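Adenosylmethionine-8-amino-7-oxononanoate aminotransferase (Methanocaldococcus jannaschii, PDB 6ZHK) probably catalyses transfer of the amino group of S-adenosyl-L-methionine to 8-amino-7-oxononanoate, a pyridoxal-phosphate-dependent step of biotin biosynthesis. Local coordinates at residues T146-V151 against M163-S168; G154-T159 against C230-G235; Y183-P188 against N215-L220; G253-C258 against L291-I296. All coordinates share one frame; numbering follows the deposited sequence.

Interaction 1. Residues T146-V151 against M163-S168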
loop_
_atom_site.group_PDB
_atom_site.type_symbol
_atom_site.label_atom_id
_atom_site.label_comp_id
_atom_site.label_asym_id
_atom_site.label_seq_id
_atom_site.Cartn_x
_atom_site.Cartn_y
_atom_site.Cartn_z
ATOM N N THR A 146 -2.278 -12.845 21.408
ATOM C CA THR A 146 -1.206 -12.667 20.447
ATOM C C THR A 146 -1.427 -13.541 19.216
ATOM O O THR A 146 -0.714 -13.399 18.231
ATOM C CB THR A 146 0.157 -12.986 21.062
ATOM O OG1 THR A 146 0.113 -14.346 21.451
ATOM C CG2 THR A 146 0.444 -12.183 22.309
ATOM N N LYS A 147 -2.475 -14.369 19.231
ATOM C CA LYS A 147 -2.719 -15.288 18.141
ATOM C C LYS A 147 -4.005 -14.893 17.432
ATOM O O LYS A 147 -4.697 -13.957 17.828
ATOM C CB LYS A 147 -2.724 -16.746 18.632
ATOM C CG LYS A 147 -1.327 -17.273 19.021
ATOM C CD LYS A 147 -1.302 -18.753 19.364
ATOM C CE LYS A 147 0.070 -19.397 19.290
ATOM N NZ LYS A 147 1.067 -18.657 20.111
ATOM N N PHE A 148 -4.242 -15.540 16.299
ATOM C CA PHE A 148 -5.442 -15.245 15.546
ATOM C C PHE A 148 -6.039 -16.566 15.081
ATOM O O PHE A 148 -5.379 -17.595 15.142
ATOM C CB PHE A 148 -5.106 -14.388 14.336
ATOM C CG PHE A 148 -4.224 -15.131 13.397
ATOM C CD1 PHE A 148 -2.846 -15.074 13.530
ATOM C CD2 PHE A 148 -4.784 -15.964 12.424
ATOM C CE1 PHE A 148 -2.049 -15.834 12.706
ATOM C CE2 PHE A 148 -3.985 -16.712 11.584
ATOM C CZ PHE A 148 -2.599 -16.632 11.732
ATOM N N ILE A 149 -7.274 -16.497 14.621
ATOM C CA ILE A 149 -7.896 -17.626 13.968
ATOM C C ILE A 149 -8.314 -17.196 12.568
ATOM O O ILE A 149 -8.935 -16.134 12.363
ATOM C CB ILE A 149 -9.170 -18.037 14.757
ATOM C CG1 ILE A 149 -8.797 -18.706 16.082
ATOM C CG2 ILE A 149 -9.938 -19.014 13.874
ATOM C CD1 ILE A 149 -9.983 -18.928 17.034
ATOM N N SER A 150 -8.027 -18.054 11.603
ATOM C CA SER A 150 -8.494 -17.822 10.252
ATOM C C SER A 150 -8.785 -19.199 9.623
ATOM O O SER A 150 -9.052 -20.160 10.360
ATOM C CB SER A 150 -7.423 -17.050 9.547
ATOM O OG SER A 150 -7.863 -16.701 8.249
ATOM N N VAL A 151 -8.765 -19.276 8.282
ATOM C CA VAL A 151 -9.024 -20.530 7.569
ATOM C C VAL A 151 -7.917 -20.853 6.597
ATOM O O VAL A 151 -7.273 -19.974 6.039
ATOM C CB VAL A 151 -10.393 -20.549 6.857
ATOM C CG1 VAL A 151 -11.522 -20.592 7.873
ATOM C CG2 VAL A 151 -10.577 -19.413 5.851
ATOM N N MET A 163 -0.014 -11.985 5.018
ATOM C CA MET A 163 0.330 -13.390 4.733
ATOM C C MET A 163 0.111 -14.242 6.005
ATOM O O MET A 163 -0.239 -15.405 5.875
ATOM C CB MET A 163 1.819 -13.562 4.333
ATOM C CG MET A 163 2.129 -13.023 2.958
ATOM S SD MET A 163 3.786 -13.578 2.446
ATOM C CE MET A 163 4.833 -12.489 3.423
ATOM N N SER A 164 0.447 -13.718 7.191
ATOM C CA SER A 164 0.395 -14.487 8.457
ATOM C C SER A 164 -1.035 -14.964 8.686
ATOM O O SER A 164 -1.242 -16.130 9.018
ATOM C CB SER A 164 0.835 -13.687 9.695
ATOM O OG SER A 164 2.192 -13.313 9.509
ATOM N N VAL A 165 -1.987 -14.075 8.427
ATOM C CA VAL A 165 -3.361 -14.422 8.796
ATOM C C VAL A 165 -4.044 -15.165 7.670
ATOM O O VAL A 165 -5.110 -15.800 7.884
ATOM C CB VAL A 165 -4.202 -13.234 9.269
ATOM C CG1 VAL A 165 -3.696 -12.622 10.571
ATOM C CG2 VAL A 165 -4.422 -12.187 8.176
ATOM N N GLY A 166 -3.439 -15.067 6.472
ATOM C CA GLY A 166 -3.961 -15.800 5.321
ATOM C C GLY A 166 -3.617 -17.272 5.490
ATOM O O GLY A 166 -2.821 -17.636 6.379
ATOM N N GLY A 167 -4.173 -18.087 4.608
ATOM C CA GLY A 167 -3.881 -19.500 4.628
ATOM C C GLY A 167 -3.393 -19.978 3.261
ATOM O O GLY A 167 -3.679 -21.122 2.890
ATOM N N SER A 168 -2.627 -19.116 2.537
ATOM C CA SER A 168 -2.313 -19.445 1.145
ATOM C C SER A 168 -0.940 -20.123 1.074
ATOM O O SER A 168 0.088 -19.455 0.855
ATOM C CB SER A 168 -2.385 -18.208 0.249
ATOM O OG SER A 168 -3.678 -17.631 0.289
#

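Interaction 2. Residues G154-T159 against C230-G235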
loop_
_atom_site.group_PDB
_atom_site.type_symbol
_atom_site.label_atom_id
_atom_site.label_comp_id
_atom_site.label_asym_id
_atom_site.label_seq_id
_atom_site.Cartn_x
_atom_site.Cartn_y
_atom_site.Cartn_z
ATOM N N GLY A 154 -7.490 -19.277 2.916
ATOM C CA GLY A 154 -7.945 -17.890 2.864
ATOM C C GLY A 154 -6.817 -16.968 2.370
ATOM O O GLY A 154 -5.646 -17.329 2.445
ATOM N N TYR A 155 -7.164 -15.764 1.911
ATOM C CA TYR A 155 -6.160 -14.896 1.315
ATOM C C TYR A 155 -6.543 -13.461 1.684
ATOM O O TYR A 155 -7.699 -13.091 1.534
ATOM C CB TYR A 155 -6.165 -15.055 -0.217
ATOM C CG TYR A 155 -5.199 -14.092 -0.870
ATOM C CD1 TYR A 155 -3.849 -14.394 -0.959
ATOM C CD2 TYR A 155 -5.648 -12.884 -1.402
ATOM C CE1 TYR A 155 -2.931 -13.489 -1.476
ATOM C CE2 TYR A 155 -4.757 -11.992 -1.988
ATOM C CZ TYR A 155 -3.406 -12.305 -2.006
ATOM O OH TYR A 155 -2.549 -11.410 -2.577
ATOM N N HIS A 156 -5.541 -12.674 2.147
ATOM C CA HIS A 156 -5.737 -11.321 2.645
ATOM C C HIS A 156 -4.681 -10.372 2.090
ATOM O O HIS A 156 -4.718 -9.182 2.418
ATOM C CB HIS A 156 -5.756 -11.352 4.187
ATOM C CG HIS A 156 -6.994 -12.071 4.655
ATOM N ND1 HIS A 156 -8.256 -11.601 4.407
ATOM C CD2 HIS A 156 -7.156 -13.232 5.284
ATOM C CE1 HIS A 156 -9.162 -12.463 4.836
ATOM N NE2 HIS A 156 -8.517 -13.431 5.440
ATOM N N GLY A 157 -3.814 -10.870 1.198
ATOM C CA GLY A 157 -2.782 -10.025 0.629
ATOM C C GLY A 157 -1.399 -10.604 0.870
ATOM O O GLY A 157 -1.254 -11.657 1.513
ATOM N N ASP A 158 -0.378 -9.820 0.487
ATOM C CA ASP A 158 0.954 -10.409 0.388
ATOM C C ASP A 158 2.000 -9.752 1.303
ATOM O O ASP A 158 3.158 -10.193 1.289
ATOM C CB ASP A 158 1.517 -10.269 -1.035
ATOM C CG ASP A 158 0.631 -10.913 -2.084
ATOM O OD1 ASP A 158 0.026 -11.954 -1.764
ATOM O OD2 ASP A 158 0.470 -10.281 -3.124
ATOM N N THR A 159 1.649 -8.682 2.069
ATOM C CA THR A 159 2.599 -8.203 3.056
ATOM C C THR A 159 2.643 -9.178 4.250
ATOM O O THR A 159 1.833 -10.095 4.350
ATOM C CB THR A 159 2.279 -6.751 3.422
ATOM O OG1 THR A 159 0.880 -6.744 3.731
ATOM C CG2 THR A 159 2.500 -5.830 2.248
ATOM N N CYS A 230 -8.036 -11.763 17.076
ATOM C CA CYS A 230 -9.109 -11.675 16.087
ATOM C C CYS A 230 -9.384 -13.025 15.422
ATOM O O CYS A 230 -8.614 -13.968 15.582
ATOM C CB CYS A 230 -8.719 -10.669 15.006
ATOM S SG CYS A 230 -7.422 -11.303 13.893
ATOM N N VAL A 231 -10.571 -13.120 14.786
ATOM C CA VAL A 231 -10.935 -14.088 13.766
ATOM C C VAL A 231 -11.099 -13.254 12.492
ATOM O O VAL A 231 -11.648 -12.173 12.563
ATOM C CB VAL A 231 -12.246 -14.818 14.115
ATOM C CG1 VAL A 231 -12.775 -15.529 12.854
ATOM C CG2 VAL A 231 -12.042 -15.783 15.298
ATOM N N ILE A 232 -10.493 -13.653 11.384
ATOM C CA ILE A 232 -10.591 -12.904 10.138
ATOM C C ILE A 232 -10.991 -13.887 9.047
ATOM O O ILE A 232 -10.477 -15.030 9.031
ATOM C CB ILE A 232 -9.302 -12.130 9.809
ATOM C CG1 ILE A 232 -9.494 -11.399 8.460
ATOM C CG2 ILE A 232 -8.133 -13.080 9.757
ATOM C CD1 ILE A 232 -8.309 -10.473 8.082
ATOM N N LEU A 233 -11.978 -13.475 8.231
ATOM C CA LEU A 233 -12.486 -14.258 7.107
ATOM C C LEU A 233 -12.716 -13.311 5.949
ATOM O O LEU A 233 -12.949 -12.112 6.168
ATOM C CB LEU A 233 -13.877 -14.853 7.503
ATOM C CG LEU A 233 -13.828 -15.889 8.633
ATOM C CD1 LEU A 233 -15.241 -16.408 8.962
ATOM C CD2 LEU A 233 -12.949 -17.038 8.204
ATOM N N GLU A 234 -12.786 -13.866 4.732
ATOM C CA GLU A 234 -13.244 -13.107 3.558
ATOM C C GLU A 234 -14.776 -12.942 3.565
ATOM O O GLU A 234 -15.471 -13.673 4.253
ATOM C CB GLU A 234 -12.783 -13.860 2.300
ATOM C CG GLU A 234 -11.257 -13.751 2.085
ATOM C CD GLU A 234 -10.713 -14.641 0.973
ATOM O OE1 GLU A 234 -10.924 -14.288 -0.176
ATOM O OE2 GLU A 234 -10.203 -15.758 1.270
ATOM N N GLY A 235 -15.317 -12.048 2.719
ATOM C CA GLY A 235 -16.733 -11.667 2.759
ATOM C C GLY A 235 -17.628 -12.648 1.984
ATOM O O GLY A 235 -18.329 -12.289 1.042
#

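Interaction 3. Residues Y183-P188 against N215-L220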
loop_
_atom_site.group_PDB
_atom_site.type_symbol
_atom_site.label_atom_id
_atom_site.label_comp_id
_atom_site.label_asym_id
_atom_site.label_seq_id
_atom_site.Cartn_x
_atom_site.Cartn_y
_atom_site.Cartn_z
ATOM N N TYR A 183 -4.069 -20.039 14.358
ATOM C CA TYR A 183 -4.810 -21.272 14.129
ATOM C C TYR A 183 -5.601 -21.163 12.831
ATOM O O TYR A 183 -6.238 -20.129 12.567
ATOM C CB TYR A 183 -5.818 -21.455 15.258
ATOM C CG TYR A 183 -5.107 -21.488 16.598
ATOM C CD1 TYR A 183 -4.423 -22.640 16.983
ATOM C CD2 TYR A 183 -5.062 -20.382 17.434
ATOM C CE1 TYR A 183 -3.715 -22.688 18.173
ATOM C CE2 TYR A 183 -4.367 -20.415 18.651
ATOM C CZ TYR A 183 -3.708 -21.587 19.017
ATOM O OH TYR A 183 -2.973 -21.721 20.151
ATOM N N HIS A 184 -5.598 -22.226 12.024
ATOM C CA HIS A 184 -6.394 -22.121 10.808
ATOM C C HIS A 184 -7.382 -23.274 10.806
ATOM O O HIS A 184 -6.945 -24.418 10.869
ATOM C CB HIS A 184 -5.507 -22.297 9.589
ATOM C CG HIS A 184 -4.694 -21.106 9.291
ATOM N ND1 HIS A 184 -3.426 -20.946 9.817
ATOM C CD2 HIS A 184 -4.962 -20.005 8.563
ATOM C CE1 HIS A 184 -2.932 -19.792 9.371
ATOM N NE2 HIS A 184 -3.842 -19.216 8.617
ATOM N N ALA A 185 -8.683 -22.961 10.770
ATOM C CA ALA A 185 -9.676 -24.000 10.598
ATOM C C ALA A 185 -9.645 -24.533 9.158
ATOM O O ALA A 185 -9.069 -23.917 8.245
ATOM C CB ALA A 185 -11.014 -23.461 10.933
ATOM N N ASN A 186 -10.321 -25.679 8.944
ATOM C CA ASN A 186 -10.383 -26.205 7.594
ATOM C C ASN A 186 -11.277 -25.305 6.757
ATOM O O ASN A 186 -12.206 -24.687 7.280
ATOM C CB ASN A 186 -10.894 -27.643 7.517
ATOM C CG ASN A 186 -9.894 -28.606 8.110
ATOM O OD1 ASN A 186 -8.704 -28.553 7.782
ATOM N ND2 ASN A 186 -10.384 -29.468 8.988
ATOM N N PRO A 187 -11.003 -25.230 5.437
ATOM C CA PRO A 187 -11.746 -24.334 4.556
ATOM C C PRO A 187 -13.238 -24.481 4.836
ATOM O O PRO A 187 -13.756 -25.592 4.929
ATOM C CB PRO A 187 -11.393 -24.863 3.159
ATOM C CG PRO A 187 -9.994 -25.420 3.339
ATOM C CD PRO A 187 -10.007 -26.048 4.723
ATOM N N PRO A 188 -13.968 -23.351 4.972
ATOM C CA PRO A 188 -15.373 -23.374 5.383
ATOM C C PRO A 188 -16.285 -24.274 4.552
ATOM O O PRO A 188 -17.343 -24.686 5.044
ATOM C CB PRO A 188 -15.844 -21.937 5.205
ATOM C CG PRO A 188 -14.573 -21.086 5.234
ATOM C CD PRO A 188 -13.449 -21.985 4.751
ATOM N N ASN A 215 -19.049 -26.050 13.171
ATOM C CA ASN A 215 -18.788 -26.519 14.527
ATOM C C ASN A 215 -17.279 -26.582 14.790
ATOM O O ASN A 215 -16.836 -26.284 15.887
ATOM C CB ASN A 215 -19.498 -27.854 14.841
ATOM C CG ASN A 215 -20.952 -27.727 15.269
ATOM O OD1 ASN A 215 -21.355 -26.709 15.864
ATOM N ND2 ASN A 215 -21.738 -28.762 14.972
ATOM N N GLU A 216 -16.486 -26.968 13.796
ATOM C CA GLU A 216 -15.047 -27.051 13.970
ATOM C C GLU A 216 -14.505 -25.658 14.326
ATOM O O GLU A 216 -13.699 -25.541 15.252
ATOM C CB GLU A 216 -14.394 -27.620 12.711
ATOM C CG GLU A 216 -12.899 -27.356 12.695
ATOM C CD GLU A 216 -12.182 -27.192 11.355
ATOM O OE1 GLU A 216 -12.853 -27.167 10.275
ATOM O OE2 GLU A 216 -10.939 -27.146 11.396
ATOM N N MET A 217 -14.963 -24.629 13.576
ATOM C CA MET A 217 -14.509 -23.249 13.733
ATOM C C MET A 217 -14.978 -22.678 15.073
ATOM O O MET A 217 -14.261 -21.958 15.778
ATOM C CB MET A 217 -15.006 -22.378 12.571
ATOM C CG MET A 217 -14.782 -20.900 12.824
ATOM S SD MET A 217 -13.003 -20.501 12.938
ATOM C CE MET A 217 -12.628 -20.074 11.233
ATOM N N ILE A 218 -16.240 -22.947 15.427
ATOM C CA ILE A 218 -16.763 -22.415 16.672
ATOM C C ILE A 218 -15.960 -23.005 17.827
ATOM O O ILE A 218 -15.601 -22.280 18.761
ATOM C CB ILE A 218 -18.264 -22.754 16.805
ATOM C CG1 ILE A 218 -19.052 -21.971 15.745
ATOM C CG2 ILE A 218 -18.682 -22.408 18.224
ATOM C CD1 ILE A 218 -20.584 -22.319 15.659
ATOM N N SER A 219 -15.677 -24.310 17.749
ATOM C CA SER A 219 -14.906 -25.017 18.763
ATOM C C SER A 219 -13.522 -24.383 18.898
ATOM O O SER A 219 -13.019 -24.285 20.014
ATOM C CB SER A 219 -14.769 -26.512 18.424
ATOM O OG SER A 219 -16.067 -27.102 18.514
ATOM N N LEU A 220 -12.888 -24.048 17.785
ATOM C CA LEU A 220 -11.571 -23.416 17.869
ATOM C C LEU A 220 -11.679 -22.038 18.536
ATOM O O LEU A 220 -10.841 -21.709 19.358
ATOM C CB LEU A 220 -11.064 -23.301 16.448
ATOM C CG LEU A 220 -9.571 -23.309 16.182
ATOM C CD1 LEU A 220 -8.983 -24.691 16.454
ATOM C CD2 LEU A 220 -9.377 -22.962 14.720
#

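Interaction 4. Residues G253-C258 against L291-I296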
loop_
_atom_site.group_PDB
_atom_site.type_symbol
_atom_site.label_atom_id
_atom_site.label_comp_id
_atom_site.label_asym_id
_atom_site.label_seq_id
_atom_site.Cartn_x
_atom_site.Cartn_y
_atom_site.Cartn_z
ATOM N N GLY A 253 -22.664 -17.726 11.964
ATOM C CA GLY A 253 -22.351 -18.516 13.151
ATOM C C GLY A 253 -20.980 -18.140 13.716
ATOM O O GLY A 253 -20.776 -18.101 14.937
ATOM N N VAL A 254 -20.022 -17.825 12.835
ATOM C CA VAL A 254 -18.717 -17.395 13.347
ATOM C C VAL A 254 -18.861 -16.056 14.079
ATOM O O VAL A 254 -18.374 -15.869 15.183
ATOM C CB VAL A 254 -17.677 -17.313 12.213
ATOM C CG1 VAL A 254 -16.422 -16.586 12.685
ATOM C CG2 VAL A 254 -17.347 -18.672 11.618
ATOM N N ALA A 255 -19.536 -15.105 13.461
ATOM C CA ALA A 255 -19.755 -13.826 14.115
ATOM C C ALA A 255 -20.416 -14.011 15.476
ATOM O O ALA A 255 -20.092 -13.318 16.436
ATOM C CB ALA A 255 -20.569 -12.933 13.201
ATOM N N LYS A 256 -21.399 -14.915 15.559
ATOM C CA LYS A 256 -22.100 -15.045 16.824
ATOM C C LYS A 256 -21.118 -15.615 17.846
ATOM O O LYS A 256 -21.103 -15.178 18.992
ATOM C CB LYS A 256 -23.296 -15.983 16.631
ATOM C CG LYS A 256 -24.059 -16.414 17.883
ATOM C CD LYS A 256 -25.259 -17.259 17.434
ATOM C CE LYS A 256 -26.375 -17.492 18.444
ATOM N NZ LYS A 256 -25.979 -18.485 19.455
ATOM N N ALA A 257 -20.296 -16.580 17.421
ATOM C CA ALA A 257 -19.297 -17.178 18.293
ATOM C C ALA A 257 -18.274 -16.130 18.748
ATOM O O ALA A 257 -17.886 -16.131 19.920
ATOM C CB ALA A 257 -18.643 -18.341 17.588
ATOM N N CYS A 258 -17.857 -15.226 17.839
ATOM C CA CYS A 258 -16.967 -14.135 18.247
ATOM C C CYS A 258 -17.622 -13.233 19.297
ATOM O O CYS A 258 -17.019 -12.854 20.305
ATOM C CB CYS A 258 -16.537 -13.309 17.047
ATOM S SG CYS A 258 -15.462 -14.242 15.933
ATOM N N LEU A 291 -26.108 -8.643 15.260
ATOM C CA LEU A 291 -24.977 -9.056 16.069
ATOM C C LEU A 291 -23.945 -7.941 16.178
ATOM O O LEU A 291 -23.087 -8.009 17.049
ATOM C CB LEU A 291 -24.297 -10.287 15.446
ATOM C CG LEU A 291 -25.103 -11.594 15.513
ATOM C CD1 LEU A 291 -24.469 -12.666 14.636
ATOM C CD2 LEU A 291 -25.191 -12.086 16.947
ATOM N N GLU A 292 -24.126 -6.881 15.388
ATOM C CA GLU A 292 -23.150 -5.804 15.306
ATOM C C GLU A 292 -21.799 -6.416 14.936
ATOM O O GLU A 292 -20.791 -6.045 15.518
ATOM C CB GLU A 292 -23.144 -4.912 16.565
ATOM C CG GLU A 292 -24.456 -4.130 16.669
ATOM C CD GLU A 292 -24.707 -3.380 17.958
ATOM O OE1 GLU A 292 -23.748 -2.859 18.525
ATOM O OE2 GLU A 292 -25.886 -3.292 18.354
ATOM N N LYS A 293 -21.803 -7.351 13.959
ATOM C CA LYS A 293 -20.541 -7.896 13.467
ATOM C C LYS A 293 -20.501 -7.695 11.971
ATOM O O LYS A 293 -21.547 -7.649 11.308
ATOM C CB LYS A 293 -20.466 -9.382 13.792
ATOM C CG LYS A 293 -20.368 -9.654 15.283
ATOM C CD LYS A 293 -18.950 -9.388 15.767
ATOM C CE LYS A 293 -18.788 -9.559 17.258
ATOM N NZ LYS A 293 -19.022 -8.253 17.933
ATOM N N PRO A 294 -19.317 -7.561 11.346
ATOM C CA PRO A 294 -18.025 -7.635 12.018
ATOM C C PRO A 294 -17.697 -6.376 12.805
ATOM O O PRO A 294 -18.230 -5.316 12.526
ATOM C CB PRO A 294 -17.061 -7.669 10.824
ATOM C CG PRO A 294 -17.735 -6.781 9.772
ATOM C CD PRO A 294 -19.206 -7.226 9.938
ATOM N N ASP A 295 -16.692 -6.489 13.688
ATOM C CA ASP A 295 -16.177 -5.358 14.430
ATOM C C ASP A 295 -15.318 -4.479 13.552
ATOM O O ASP A 295 -15.265 -3.262 13.746
ATOM C CB ASP A 295 -15.298 -5.847 15.591
ATOM C CG ASP A 295 -16.133 -6.694 16.519
ATOM O OD1 ASP A 295 -16.949 -6.070 17.251
ATOM O OD2 ASP A 295 -16.027 -7.939 16.435
ATOM N N ILE A 296 -14.689 -5.092 12.570
ATOM C CA ILE A 296 -13.840 -4.337 11.660
ATOM C C ILE A 296 -14.104 -4.890 10.262
ATOM O O ILE A 296 -14.160 -6.081 10.086
ATOM C CB ILE A 296 -12.344 -4.499 12.004
ATOM C CG1 ILE A 296 -12.026 -4.189 13.467
ATOM C CG2 ILE A 296 -11.476 -3.702 11.046
ATOM C CD1 ILE A 296 -10.497 -4.172 13.738
#

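Interaction 1. Residues T146-V151 against M163-S168
Val-165, in the last turn of helix 160-165, sets one methyl squarely on the ring of Phe-148 from strand 147-151. Its CG1 stands 3.8 Å from the centroid of the Phe-148 ring and only 11° off the ring normal, a CH-pi contact over the middle of the face. The main chain of Val-165 shares that face: its CA comes to 3.7 Å from Phe-148 CE2, so CG1 lies over the centre and CA nearer the CE2 rim. A chi1 of 64° places Phe-148 CG between the backbone N and the carbonyl carbon, and the ring reaches the end of the helix. Phe-148 CZ approaches Ser-164 O obliquely, at 3.1 Å. The Ser-164 hydroxyl is engaged elsewhere, with Val-160 O and Phe-180 N. His-184 of the neighbouring strand also meets the Phe-148 ring, the two planes at about 80°, and its NE2 is hydrogen-bonded to Gly-166 O. The contact thus lies inside a beta-alpha-beta crossover of the large domain: helix 160-165 belongs to the connection from strand 147-151 to strand 183-185, which runs parallel beside it in the seven-stranded mixed sheet. Further along the strand, Ser-150 OG lies 2.9 Å from Val-165 O; the same hydroxyl is hydrogen-bonded to Ile-232 O of strand 228-234, which flanks 147-151 opposite strand 183-185. Beyond the helix end the chain runs on alongside the strand through Gly-166 and Gly-167, where Gly-167 CA rests 3.7 Å from Val-151 O.

Interaction 2. Residues G154-T159 against C230-G235
This is a buried contact of mixed character, in which the loop between strand 147-151 and helix 160-165 packs over the C-terminal half of strand 228-234. Its non-polar contact is the face of His-156 on Ile-232. The two side chains reach toward each other tip to tip, and Ile-232 CD1 sits 3.8 Å from the centroid of the His-156 ring, almost on the normal, a CH-pi contact over the face. On the ring's edge, near its plane, lies Leu-233 C, while His-156 CE1 also meets Glu-234 CG at 3.7 Å. The polar half is one hydrogen bond: Tyr-155 N gives its hydrogen to Glu-234 OE2 over 3.1 Å, bent to 146°, coming from above the carboxylate, 62° out of its plane. The other oxygen, OE1, takes Gly-239 N, so the buried carboxylate is held at both oxygens. Tyr-155 OH in turn donates to Asp-158 OD1 at 2.8 Å, an oxygen that also bonds Tyr-25 OH; Asp-158 OD2 bonds Gly-336 N of the second subunit. His-156 ND1 is hydrogen-bonded to Asp-268 OD2. Asp-268 is a predicted pyridoxal-phosphate ligand and Tyr-155 a predicted substrate contact, consistent with His-156 and Glu-234 standing behind them in a class-III aminotransferase active site at the dimer interface.

Interaction 3. Residues Y183-P188 against N215-L220
Strand 183-185 and helix 215-220 run nearly antiparallel, 159° between their directions and 8.9 Å apart at closest approach, Ala-185 and Met-217 being nearest in CA position. Ala-185 CB points at the helix, and this residue has the most surface buried here. Its CB touches Met-217 CE at 3.8 Å, the methionine chain being bent at its second and third torsions, and Leu-220 CD2 lies at 4.2 Å from the same Ala-185 CB. Leu-220 CD2 also bears on Tyr-183 CB at 3.9 Å, while the ring of Tyr-183 leads away to stack on His-224, its hydroxyl bonded to Glu-227. One turn back along the helix, Glu-216 supplies the polar link. Its CG is anti to the backbone N (chi1 164°) and the chain continues extended toward the strand end, where Glu-216 OE2 accepts the backbone N-H of Asn-186 on its syn side, somewhat out of the carboxylate plane, 2.9 Å long and fairly straight at 158°. Glu-216 OE1 takes a weak second share of the same Asn-186 N, at 3.2 Å, so the carboxylate straddles a single donor. The Asn-186 side chain crosses that of Glu-216 at about a right angle, and its OD1 bonds Lys-152 NZ instead. After a partly unmodelled connection, helix 211-224 leads to strand 228-234, parallel to 183-185, a beta-alpha-beta crossover of the fold-type-I aminotransferase large domain.

Interaction 4. Residues G253-C258 against L291-I296
A Schellman motif ends helix 286-291, and the residues flanking its positive-phi Glu-292 (phi 55°), Leu-291 and Lys-293, lie against helix 250-261. Closest is Ala-255, whose CB meets Lys-293 CB at 3.6 Å. Lys-293 then bends at its second torsion (chi2 -77°), and its CG, CD and CE run past Ala-255 O, so that aliphatic carbons cover this part of the helix. Farther on, Lys-293 CE reaches Cys-258 CB loosely, at 4.4 Å. Leu-291 adds a second contact: its CD1 touches Lys-256 N at 3.9 Å, with Lys-256 CB and Ala-255 CB a little beyond. The charged end of Lys-256 leaves the contact for a salt bridge with Glu-260. After Lys-293 a cis peptide bond precedes Pro-294, and the chain enters strand 296-299, next to strand 265-268 in the large-domain sheet; helix 250-261 lies over this sheet, with Phe-265 touching Ala-255, Cys-258 and Lys-293. No hydrogen bond joins the two segments. Lys-293 NZ forms a salt bridge with Asp-295 OD1 of its own segment, 3.1 Å long, met on the syn side and 17° out of the carboxylate plane, while Asp-295 OD2 accepts Phe-265 N.

All four contacts dress one seven-stranded sheet. Interactions 1, 2 and 4 are buried, interaction 3 only partly. Interactions 1 and 2 lie on the neighbouring strands 147-151 and 228-234 respectively, and meet where Gly-154 O probably accepts hydrogen bonds from Gly-167 N and Ser-168 OG; both rest an aliphatic group on an aromatic face and touch the second subunit. Interactions 3 and 4 lie farther from the chain's centre and touch no other subunit. Their helices pack together through Met-217 and Val-254, and Val-254 continues to Val-231 and Leu-233 of interaction 2. In interactions 2 and 3 a glutamate takes a backbone N-H across the contact, whereas interaction 4 is held by aliphatic carbons, with Lys-256 exposed.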